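Local coordinates for protein mannan endo-1,4-beta-mannosidase (Cryptopygus antarcticus, PDB 4OOU) that hydrolyses internal beta-1,4-mannosidic linkages in mannans, galactomannans and glucomannans as a secreted, monomeric glycoside hydrolase of family 5, at residues Arg81-Val86 with Val178-Glu183; Leu246-Thr249 with Arg255-Tyr258; Tyr277-Tyr282 with Trp299-Asn304. All blocks are in the same frame, centred on the assembly; numbering follows the deposited sequence.

Contact 1. Residues Arg81-Val86 with Val178-Glu183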
loop_
_atom_site.group_PDB
_atom_site.type_symbol
_atom_site.label_atom_id
_atom_site.label_comp_id
_atom_site.label_asym_id
_atom_site.label_seq_id
_atom_site.Cartn_x
_atom_site.Cartn_y
_atom_site.Cartn_z
ATOM N N ARG A 81 2.885 -3.872 5.958
ATOM C CA ARG A 81 2.172 -2.687 5.467
ATOM C C ARG A 81 1.505 -2.031 6.694
ATOM O O ARG A 81 0.796 -2.693 7.494
ATOM C CB ARG A 81 1.140 -3.106 4.442
ATOM C CG ARG A 81 0.401 -2.016 3.682
ATOM C CD ARG A 81 -0.603 -2.675 2.759
ATOM N NE ARG A 81 -1.396 -1.739 1.988
ATOM C CZ ARG A 81 -2.713 -1.572 2.073
ATOM N NH1 ARG A 81 -3.454 -2.271 2.945
ATOM N NH2 ARG A 81 -3.306 -0.709 1.258
ATOM N N VAL A 82 1.761 -0.730 6.854
ATOM C CA VAL A 82 1.344 -0.043 8.055
ATOM C C VAL A 82 0.914 1.371 7.730
ATOM O O VAL A 82 1.541 2.042 6.934
ATOM C CB VAL A 82 2.465 -0.066 9.109
ATOM C CG1 VAL A 82 3.772 0.391 8.515
ATOM C CG2 VAL A 82 2.092 0.774 10.336
ATOM N N TRP A 83 -0.184 1.788 8.361
ATOM C CA TRP A 83 -0.934 2.976 7.990
ATOM C C TRP A 83 -0.475 4.190 8.808
ATOM O O TRP A 83 -0.162 4.055 9.992
ATOM C CB TRP A 83 -2.423 2.701 8.211
ATOM C CG TRP A 83 -3.070 1.746 7.228
ATOM C CD1 TRP A 83 -2.474 0.743 6.514
ATOM C CD2 TRP A 83 -4.447 1.705 6.877
ATOM N NE1 TRP A 83 -3.391 0.112 5.726
ATOM C CE2 TRP A 83 -4.609 0.681 5.937
ATOM C CE3 TRP A 83 -5.557 2.451 7.261
ATOM C CZ2 TRP A 83 -5.826 0.391 5.372
ATOM C CZ3 TRP A 83 -6.767 2.166 6.701
ATOM C CH2 TRP A 83 -6.900 1.148 5.770
ATOM N N VAL A 84 -0.442 5.366 8.171
ATOM C CA VAL A 84 0.086 6.599 8.793
ATOM C C VAL A 84 -0.942 7.732 9.030
ATOM O O VAL A 84 -1.455 7.872 10.151
ATOM C CB VAL A 84 1.333 7.147 8.043
ATOM C CG1 VAL A 84 2.042 8.197 8.909
ATOM C CG2 VAL A 84 2.294 6.013 7.716
ATOM N N HIS A 85 -1.223 8.577 8.045
ATOM C CA HIS A 85 -2.184 9.645 8.320
ATOM C C HIS A 85 -3.590 9.068 8.610
ATOM O O HIS A 85 -4.254 9.479 9.582
ATOM C CB HIS A 85 -2.266 10.656 7.185
ATOM C CG HIS A 85 -0.944 11.181 6.760
ATOM N ND1 HIS A 85 0.103 11.346 7.640
ATOM C CD2 HIS A 85 -0.492 11.581 5.551
ATOM C CE1 HIS A 85 1.160 11.793 6.981
ATOM N NE2 HIS A 85 0.818 11.958 5.715
ATOM N N VAL A 86 -4.012 8.113 7.783
ATOM C CA VAL A 86 -5.332 7.458 7.930
ATOM C C VAL A 86 -6.455 8.466 7.664
ATOM O O VAL A 86 -6.733 8.754 6.502
ATOM C CB VAL A 86 -5.479 6.716 9.288
ATOM C CG1 VAL A 86 -6.748 5.879 9.346
ATOM C CG2 VAL A 86 -4.270 5.813 9.523
ATOM N N VAL A 178 0.012 5.911 -1.535
ATOM C CA VAL A 178 -0.654 7.191 -1.439
ATOM C C VAL A 178 -1.973 7.055 -0.766
ATOM O O VAL A 178 -2.292 7.803 0.150
ATOM C CB VAL A 178 -0.919 7.814 -2.819
ATOM C CG1 VAL A 178 -1.477 9.211 -2.640
ATOM C CG2 VAL A 178 0.356 7.856 -3.623
ATOM N N LEU A 179 -2.767 6.114 -1.245
ATOM C CA LEU A 179 -4.159 6.052 -0.826
ATOM C C LEU A 179 -4.611 4.603 -0.873
ATOM O O LEU A 179 -4.269 3.874 -1.800
ATOM C CB LEU A 179 -4.983 6.931 -1.740
ATOM C CG LEU A 179 -6.470 7.079 -1.421
ATOM C CD1 LEU A 179 -6.707 7.779 -0.081
ATOM C CD2 LEU A 179 -7.157 7.832 -2.551
ATOM N N ASN A 180 -5.326 4.173 0.161
ATOM C CA ASN A 180 -5.768 2.785 0.281
ATOM C C ASN A 180 -7.237 2.705 -0.163
ATOM O O ASN A 180 -8.067 3.520 0.284
ATOM C CB ASN A 180 -5.646 2.315 1.733
ATOM C CG ASN A 180 -6.416 1.005 2.002
ATOM O OD1 ASN A 180 -5.912 -0.086 1.711
ATOM N ND2 ASN A 180 -7.636 1.110 2.536
ATOM N N GLU A 181 -7.557 1.739 -1.014
ATOM C CA GLU A 181 -8.933 1.551 -1.502
ATOM C C GLU A 181 -9.634 2.878 -1.891
ATOM O O GLU A 181 -10.630 3.298 -1.295
ATOM C CB GLU A 181 -9.758 0.696 -0.507
ATOM C CG GLU A 181 -9.052 -0.629 -0.185
ATOM C CD GLU A 181 -9.946 -1.723 0.405
ATOM O OE1 GLU A 181 -11.093 -1.445 0.879
ATOM O OE2 GLU A 181 -9.468 -2.896 0.394
ATOM N N PRO A 182 -9.082 3.556 -2.894
ATOM C CA PRO A 182 -9.665 4.811 -3.351
ATOM C C PRO A 182 -11.117 4.649 -3.765
ATOM O O PRO A 182 -11.837 5.630 -3.814
ATOM C CB PRO A 182 -8.830 5.152 -4.590
ATOM C CG PRO A 182 -7.534 4.433 -4.399
ATOM C CD PRO A 182 -7.870 3.185 -3.647
ATOM N N GLU A 183 -11.520 3.422 -4.073
ATOM C CA GLU A 183 -12.874 3.106 -4.575
ATOM C C GLU A 183 -13.934 3.220 -3.498
ATOM O O GLU A 183 -15.144 3.253 -3.804
ATOM C CB GLU A 183 -12.942 1.685 -5.165
ATOM C CG GLU A 183 -11.967 1.452 -6.311
ATOM C CD GLU A 183 -10.541 1.171 -5.842
ATOM O OE1 GLU A 183 -10.393 0.516 -4.766
ATOM O OE2 GLU A 183 -9.592 1.602 -6.560
#
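This is a polar side-chain contact at the C-terminal ends of the strands of a TIM barrel, at the floor of the substrate cleft, in which Arg81 and Trp83 of strand 79-86 meet Asn180 of strand 179-180. The two strands do not pair with each other; strand 126-133 runs between them, and the side chains make the whole contact. Arg81 stretches inward with its chain extended as far as NE, and CG lies anti to the backbone N (chi1 -173°). Its NH2 donates to Asn180 OD1 at 2.7 Å, close to linear with 166° at the hydrogen. OD1 meets the guanidinium edge-on, and NH2 in turn lies in the carbonyl plane, on a lone pair of that oxygen. With OD1 held by Arg81, ND2 is left to face the cleft, consistent with the role of Asn180 in binding substrate. There ND2 bonds to a Tris molecule, probably from the crystallisation liquor. ND2 also comes 3.3 Å from CH2 of Trp83, another substrate-binding residue, with ring and amide planes 50° apart.

The guanidinium has further partners: NH2 also forms a salt bridge with Glu177, and NH1 bonds to Asn43 and forms a salt bridge with Glu312. By similarity Glu312 is the nucleophile and the adjacent Glu181 the proton donor/acceptor, a placement consistent with a second-shell role for Arg81, positioning both Asn180 and Glu312. Around the contact, strand 35-43 flanks Arg81, Val130 and Asn133 of strand 126-133 lie against Trp83, and His280 of strand 277-281 packs on both Arg81 and Asn180.

Contact 2. Residues Leu246-Thr249 with Arg255-Tyr258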
loop_
_atom_site.group_PDB
_atom_site.type_symbol
_atom_site.label_atom_id
_atom_site.label_comp_id
_atom_site.label_asym_id
_atom_site.label_seq_id
_atom_site.Cartn_x
_atom_site.Cartn_y
_atom_site.Cartn_z
ATOM N N LEU A 246 -10.815 -5.331 -10.119
ATOM C CA LEU A 246 -11.678 -4.588 -11.081
ATOM C C LEU A 246 -11.162 -3.283 -11.665
ATOM O O LEU A 246 -11.678 -2.771 -12.690
ATOM C CB LEU A 246 -13.011 -4.242 -10.409
ATOM C CG LEU A 246 -14.197 -5.224 -10.392
ATOM C CD1 LEU A 246 -13.923 -6.624 -10.913
ATOM C CD2 LEU A 246 -14.768 -5.317 -8.986
ATOM N N THR A 247 -10.152 -2.739 -11.010
ATOM C CA THR A 247 -9.746 -1.395 -11.273
ATOM C C THR A 247 -8.247 -1.309 -11.530
ATOM O O THR A 247 -7.692 -0.218 -11.684
ATOM C CB THR A 247 -10.245 -0.540 -10.108
ATOM O OG1 THR A 247 -10.280 0.820 -10.493
ATOM C CG2 THR A 247 -9.391 -0.678 -8.941
ATOM N N GLN A 248 -7.577 -2.455 -11.624
ATOM C CA GLN A 248 -6.139 -2.444 -11.911
ATOM C C GLN A 248 -5.727 -3.468 -12.974
ATOM O O GLN A 248 -4.561 -3.880 -13.064
ATOM C CB GLN A 248 -5.301 -2.550 -10.618
ATOM C CG GLN A 248 -5.067 -1.188 -9.952
ATOM C CD GLN A 248 -4.076 -1.235 -8.812
ATOM O OE1 GLN A 248 -3.101 -1.980 -8.855
ATOM N NE2 GLN A 248 -4.314 -0.430 -7.782
ATOM N N THR A 249 -6.682 -3.820 -13.826
ATOM C CA THR A 249 -6.376 -4.575 -15.032
ATOM C C THR A 249 -7.219 -4.068 -16.197
ATOM O O THR A 249 -8.394 -3.699 -16.018
ATOM C CB THR A 249 -6.654 -6.059 -14.804
ATOM O OG1 THR A 249 -6.152 -6.826 -15.916
ATOM C CG2 THR A 249 -8.165 -6.283 -14.579
ATOM N N ARG A 255 -11.133 -2.129 -16.140
ATOM C CA ARG A 255 -10.296 -0.992 -16.476
ATOM C C ARG A 255 -9.170 -0.828 -15.472
ATOM O O ARG A 255 -9.398 -0.897 -14.277
ATOM C CB ARG A 255 -11.166 0.261 -16.487
ATOM C CG ARG A 255 -10.444 1.559 -16.825
ATOM C CD ARG A 255 -10.091 1.679 -18.299
ATOM N NE ARG A 255 -11.209 1.316 -19.177
ATOM C CZ ARG A 255 -11.164 0.386 -20.134
ATOM N NH1 ARG A 255 -10.047 -0.306 -20.379
ATOM N NH2 ARG A 255 -12.257 0.147 -20.857
ATOM N N ASN A 256 -7.956 -0.626 -15.960
ATOM C CA ASN A 256 -6.823 -0.251 -15.109
ATOM C C ASN A 256 -6.829 1.268 -14.989
ATOM O O ASN A 256 -6.342 1.963 -15.877
ATOM C CB ASN A 256 -5.503 -0.744 -15.728
ATOM C CG ASN A 256 -4.270 -0.412 -14.885
ATOM O OD1 ASN A 256 -4.336 0.254 -13.833
ATOM N ND2 ASN A 256 -3.116 -0.875 -15.361
ATOM N N HIS A 257 -7.361 1.784 -13.883
ATOM C CA HIS A 257 -7.473 3.221 -13.712
ATOM C C HIS A 257 -6.217 3.923 -13.270
ATOM O O HIS A 257 -6.242 5.138 -13.167
ATOM C CB HIS A 257 -8.574 3.571 -12.713
ATOM C CG HIS A 257 -9.937 3.502 -13.295
ATOM N ND1 HIS A 257 -10.702 2.359 -13.257
ATOM C CD2 HIS A 257 -10.670 4.430 -13.949
ATOM C CE1 HIS A 257 -11.860 2.587 -13.852
ATOM N NE2 HIS A 257 -11.865 3.838 -14.288
ATOM N N TYR A 258 -5.131 3.189 -13.017
ATOM C CA TYR A 258 -3.934 3.774 -12.402
ATOM C C TYR A 258 -2.650 3.594 -13.227
ATOM O O TYR A 258 -1.543 3.833 -12.726
ATOM C CB TYR A 258 -3.767 3.232 -10.977
ATOM C CG TYR A 258 -5.018 3.394 -10.100
ATOM C CD1 TYR A 258 -6.002 2.443 -10.093
ATOM C CD2 TYR A 258 -5.191 4.490 -9.283
ATOM C CE1 TYR A 258 -7.120 2.568 -9.298
ATOM C CE2 TYR A 258 -6.309 4.627 -8.490
ATOM C CZ TYR A 258 -7.278 3.655 -8.502
ATOM O OH TYR A 258 -8.425 3.760 -7.721
#
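Thr247 O accepts the backbone N-H of His257 at 3.0 Å, with 161° at the hydrogen, though the donor stands above the carbonyl plane and not on a lone pair. The same oxygen takes a CA-H...O contact from Asn256 CA at 3.5 Å and meets the rim of the Tyr258 ring edge-on, 3.5 Å from CD1. Thr247 thus meets His257 twice, because its OG1 is also weakly hydrogen-bonded to His257 ND1 at 3.2 Å. That hydroxyl is turned anti to the backbone N (chi1 -161°), which carries it across to the imidazole. On the Arg255 side, the carbonyl oxygen of Arg255 receives a CA-H...O contact from Thr247 CA at 3.1 Å.

Both segments belong to the long loop that joins strand 238-241 of the barrel to helix 260-267, and here the loop doubles back on itself. An Asx turn shapes the returning arm: Asn256 OD1 accepts from Tyr258 N at 3.1 Å. Next to this turn the Tyr258 ring lies beside Gln248, whose CG approaches CD1 at 3.8 Å, amide and ring planes 65° apart. Beyond the loop, Gln248 is held at both ends of its amide, OE1 by Gln278 N and NE2 by Ser242 OG and Val240 O. Met215 of helix 215-232 packs against both His257 and Tyr258, and Tyr258 OH bonds to Glu183 OE2.

Contact 3. Residues Tyr277-Tyr282 with Trp299-Asn304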
loop_
_atom_site.group_PDB
_atom_site.type_symbol
_atom_site.label_atom_id
_atom_site.label_comp_id
_atom_site.label_asym_id
_atom_site.label_seq_id
_atom_site.Cartn_x
_atom_site.Cartn_y
_atom_site.Cartn_z
ATOM N N TYR A 277 1.610 -2.111 -9.077
ATOM C CA TYR A 277 0.185 -2.256 -8.862
ATOM C C TYR A 277 -0.064 -3.084 -7.607
ATOM O O TYR A 277 0.844 -3.720 -7.041
ATOM C CB TYR A 277 -0.427 -2.957 -10.055
ATOM C CG TYR A 277 -0.255 -2.219 -11.378
ATOM C CD1 TYR A 277 -0.995 -1.077 -11.682
ATOM C CD2 TYR A 277 0.596 -2.708 -12.354
ATOM C CE1 TYR A 277 -0.842 -0.425 -12.901
ATOM C CE2 TYR A 277 0.734 -2.071 -13.577
ATOM C CZ TYR A 277 0.028 -0.929 -13.842
ATOM O OH TYR A 277 0.207 -0.332 -15.073
ATOM N N GLN A 278 -1.309 -3.081 -7.171
ATOM C CA GLN A 278 -1.665 -3.723 -5.926
ATOM C C GLN A 278 -3.151 -3.933 -5.888
ATOM O O GLN A 278 -3.931 -2.973 -5.901
ATOM C CB GLN A 278 -1.255 -2.858 -4.748
ATOM C CG GLN A 278 -1.242 -3.547 -3.377
ATOM C CD GLN A 278 -1.293 -2.570 -2.213
ATOM O OE1 GLN A 278 -2.056 -2.782 -1.248
ATOM N NE2 GLN A 278 -0.507 -1.486 -2.297
ATOM N N MET A 279 -3.549 -5.196 -5.854
ATOM C CA MET A 279 -4.948 -5.522 -5.654
ATOM C C MET A 279 -5.134 -6.102 -4.261
ATOM O O MET A 279 -4.204 -6.651 -3.671
ATOM C CB MET A 279 -5.393 -6.501 -6.722
ATOM C CG MET A 279 -5.260 -5.978 -8.147
ATOM S SD MET A 279 -5.241 -7.296 -9.381
ATOM C CE MET A 279 -5.096 -6.325 -10.880
ATOM N N HIS A 280 -6.313 -5.899 -3.708
ATOM C CA HIS A 280 -6.718 -6.560 -2.467
ATOM C C HIS A 280 -7.782 -7.561 -2.814
ATOM O O HIS A 280 -8.476 -7.330 -3.743
ATOM C CB HIS A 280 -7.351 -5.565 -1.514
ATOM C CG HIS A 280 -6.442 -4.464 -1.102
ATOM N ND1 HIS A 280 -6.897 -3.331 -0.474
ATOM C CD2 HIS A 280 -5.110 -4.316 -1.236
ATOM C CE1 HIS A 280 -5.877 -2.541 -0.210
ATOM N NE2 HIS A 280 -4.781 -3.113 -0.672
ATOM N N THR A 281 -7.963 -8.644 -2.057
ATOM C CA THR A 281 -8.950 -9.634 -2.472
ATOM C C THR A 281 -9.582 -10.423 -1.323
ATOM O O THR A 281 -8.896 -10.953 -0.442
ATOM C CB THR A 281 -8.370 -10.563 -3.570
ATOM O OG1 THR A 281 -9.437 -11.249 -4.249
ATOM C CG2 THR A 281 -7.377 -11.530 -2.985
ATOM N N TYR A 282 -10.910 -10.479 -1.371
ATOM C CA TYR A 282 -11.729 -11.110 -0.373
ATOM C C TYR A 282 -12.949 -11.815 -1.040
ATOM O O TYR A 282 -13.629 -11.252 -1.911
ATOM C CB TYR A 282 -12.214 -10.037 0.628
ATOM C CG TYR A 282 -11.126 -9.273 1.380
ATOM C CD1 TYR A 282 -10.569 -9.773 2.541
ATOM C CD2 TYR A 282 -10.692 -8.035 0.948
ATOM C CE1 TYR A 282 -9.587 -9.079 3.230
ATOM C CE2 TYR A 282 -9.702 -7.333 1.637
ATOM C CZ TYR A 282 -9.149 -7.867 2.775
ATOM O OH TYR A 282 -8.169 -7.175 3.459
ATOM N N TRP A 299 -0.388 -12.935 -14.716
ATOM C CA TRP A 299 -0.110 -12.664 -16.119
ATOM C C TRP A 299 -1.419 -12.365 -16.813
ATOM O O TRP A 299 -1.485 -11.517 -17.710
ATOM C CB TRP A 299 0.568 -13.874 -16.736
ATOM C CG TRP A 299 1.763 -14.366 -15.908
ATOM C CD1 TRP A 299 1.847 -15.526 -15.197
ATOM C CD2 TRP A 299 2.998 -13.673 -15.684
ATOM N NE1 TRP A 299 3.051 -15.612 -14.568
ATOM C CE2 TRP A 299 3.786 -14.490 -14.858
ATOM C CE3 TRP A 299 3.514 -12.451 -16.115
ATOM C CZ2 TRP A 299 5.062 -14.123 -14.440
ATOM C CZ3 TRP A 299 4.805 -12.087 -15.708
ATOM C CH2 TRP A 299 5.559 -12.920 -14.872
ATOM N N ALA A 300 -2.468 -13.053 -16.355
ATOM C CA ALA A 300 -3.824 -12.804 -16.812
ATOM C C ALA A 300 -4.159 -11.324 -16.733
ATOM O O ALA A 300 -4.917 -10.824 -17.555
ATOM C CB ALA A 300 -4.829 -13.617 -15.993
ATOM N N TYR A 301 -3.615 -10.595 -15.757
ATOM C CA TYR A 301 -4.008 -9.196 -15.641
ATOM C C TYR A 301 -3.301 -8.319 -16.696
ATOM O O TYR A 301 -3.585 -7.136 -16.809
ATOM C CB TYR A 301 -3.825 -8.679 -14.215
ATOM C CG TYR A 301 -4.755 -9.334 -13.223
ATOM C CD1 TYR A 301 -6.117 -9.233 -13.348
ATOM C CD2 TYR A 301 -4.265 -10.065 -12.171
ATOM C CE1 TYR A 301 -6.985 -9.847 -12.459
ATOM C CE2 TYR A 301 -5.121 -10.674 -11.266
ATOM C CZ TYR A 301 -6.495 -10.567 -11.423
ATOM O OH TYR A 301 -7.338 -11.185 -10.499
ATOM N N ASN A 302 -2.438 -8.935 -17.503
ATOM C CA ASN A 302 -1.707 -8.251 -18.580
ATOM C C ASN A 302 -1.173 -6.925 -18.064
ATOM O O ASN A 302 -1.570 -5.858 -18.509
ATOM C CB ASN A 302 -2.572 -8.070 -19.837
ATOM C CG ASN A 302 -1.764 -7.559 -21.052
ATOM O OD1 ASN A 302 -2.322 -7.047 -22.028
ATOM N ND2 ASN A 302 -0.453 -7.687 -20.989
ATOM N N VAL A 303 -0.303 -7.007 -17.071
ATOM C CA VAL A 303 0.130 -5.804 -16.356
ATOM C C VAL A 303 1.643 -5.899 -15.974
ATOM O O VAL A 303 2.113 -5.352 -14.973
ATOM C CB VAL A 303 -0.842 -5.608 -15.190
ATOM C CG1 VAL A 303 -0.350 -6.263 -13.899
ATOM C CG2 VAL A 303 -1.172 -4.162 -15.022
ATOM N N ASN A 304 2.387 -6.534 -16.876
ATOM C CA ASN A 304 3.705 -7.046 -16.637
ATOM C C ASN A 304 4.775 -5.957 -16.727
ATOM O O ASN A 304 5.913 -6.223 -16.381
ATOM C CB ASN A 304 4.023 -8.185 -17.626
ATOM C CG ASN A 304 2.890 -9.230 -17.767
ATOM O OD1 ASN A 304 1.894 -9.291 -17.003
ATOM N ND2 ASN A 304 3.053 -10.065 -18.756
#
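The SD and CE end of Met279 lies over one face of the Tyr301 ring in a Met-aromatic contact, made where strand 277-281 of the TIM barrel meets the loop leading on to strand 308-313. SD stands 4.0 Å from the centroid of the Tyr301 ring, 14° off its normal. The methyl CE covers the same ring, with a CH-pi contact of 3.9 Å to the centroid, so sulfur and methyl share one face. Their reach comes from the extended end of the chain, chi2 160° and chi3 179°. Two residues earlier on the strand, the Tyr277 ring has CG2 of Val303, two residues later on the loop, over one face, too close in the model for the exact distance to be relied on.

Both tyrosine hydroxyls are hydrogen-bonded, that of Tyr301 to Asn291 O and that of Tyr277 to Asp305 OD2. Leu308 of strand 308-313 touches both rings. The strand itself is fixed by backbone bonds of Tyr277 and Met279 to Leu309. Strand residues alternate: Gln278 and His280 face the barrel interior, toward Arg81, and there His280 NE2 donates to Gln278 OE1 at 2.8 Å, the oxygen lying near the plane of the imidazole.

All three contacts are buried, but contact 1 lies deepest, its centre about 6 Å from the centre of the chain, against about 16 and 14 Å for the centres of contacts 2 and 3. Contact 1 is charged and polar, as suits the catalytic cleft; contact 2 rests largely on backbone groups within one loop; contact 3 is apolar. Strand 277-281 borders all three. On its inner face His280 bonds to Glu181 beside contact 1, while its outer face carries contact 3. Contacts 2 and 3 adjoin through Gln248 OE1 to Gln278 N and Thr249 OG1 to Tyr301 O, and contact 2 reaches contact 1 through Tyr258 OH and Glu183 OE2.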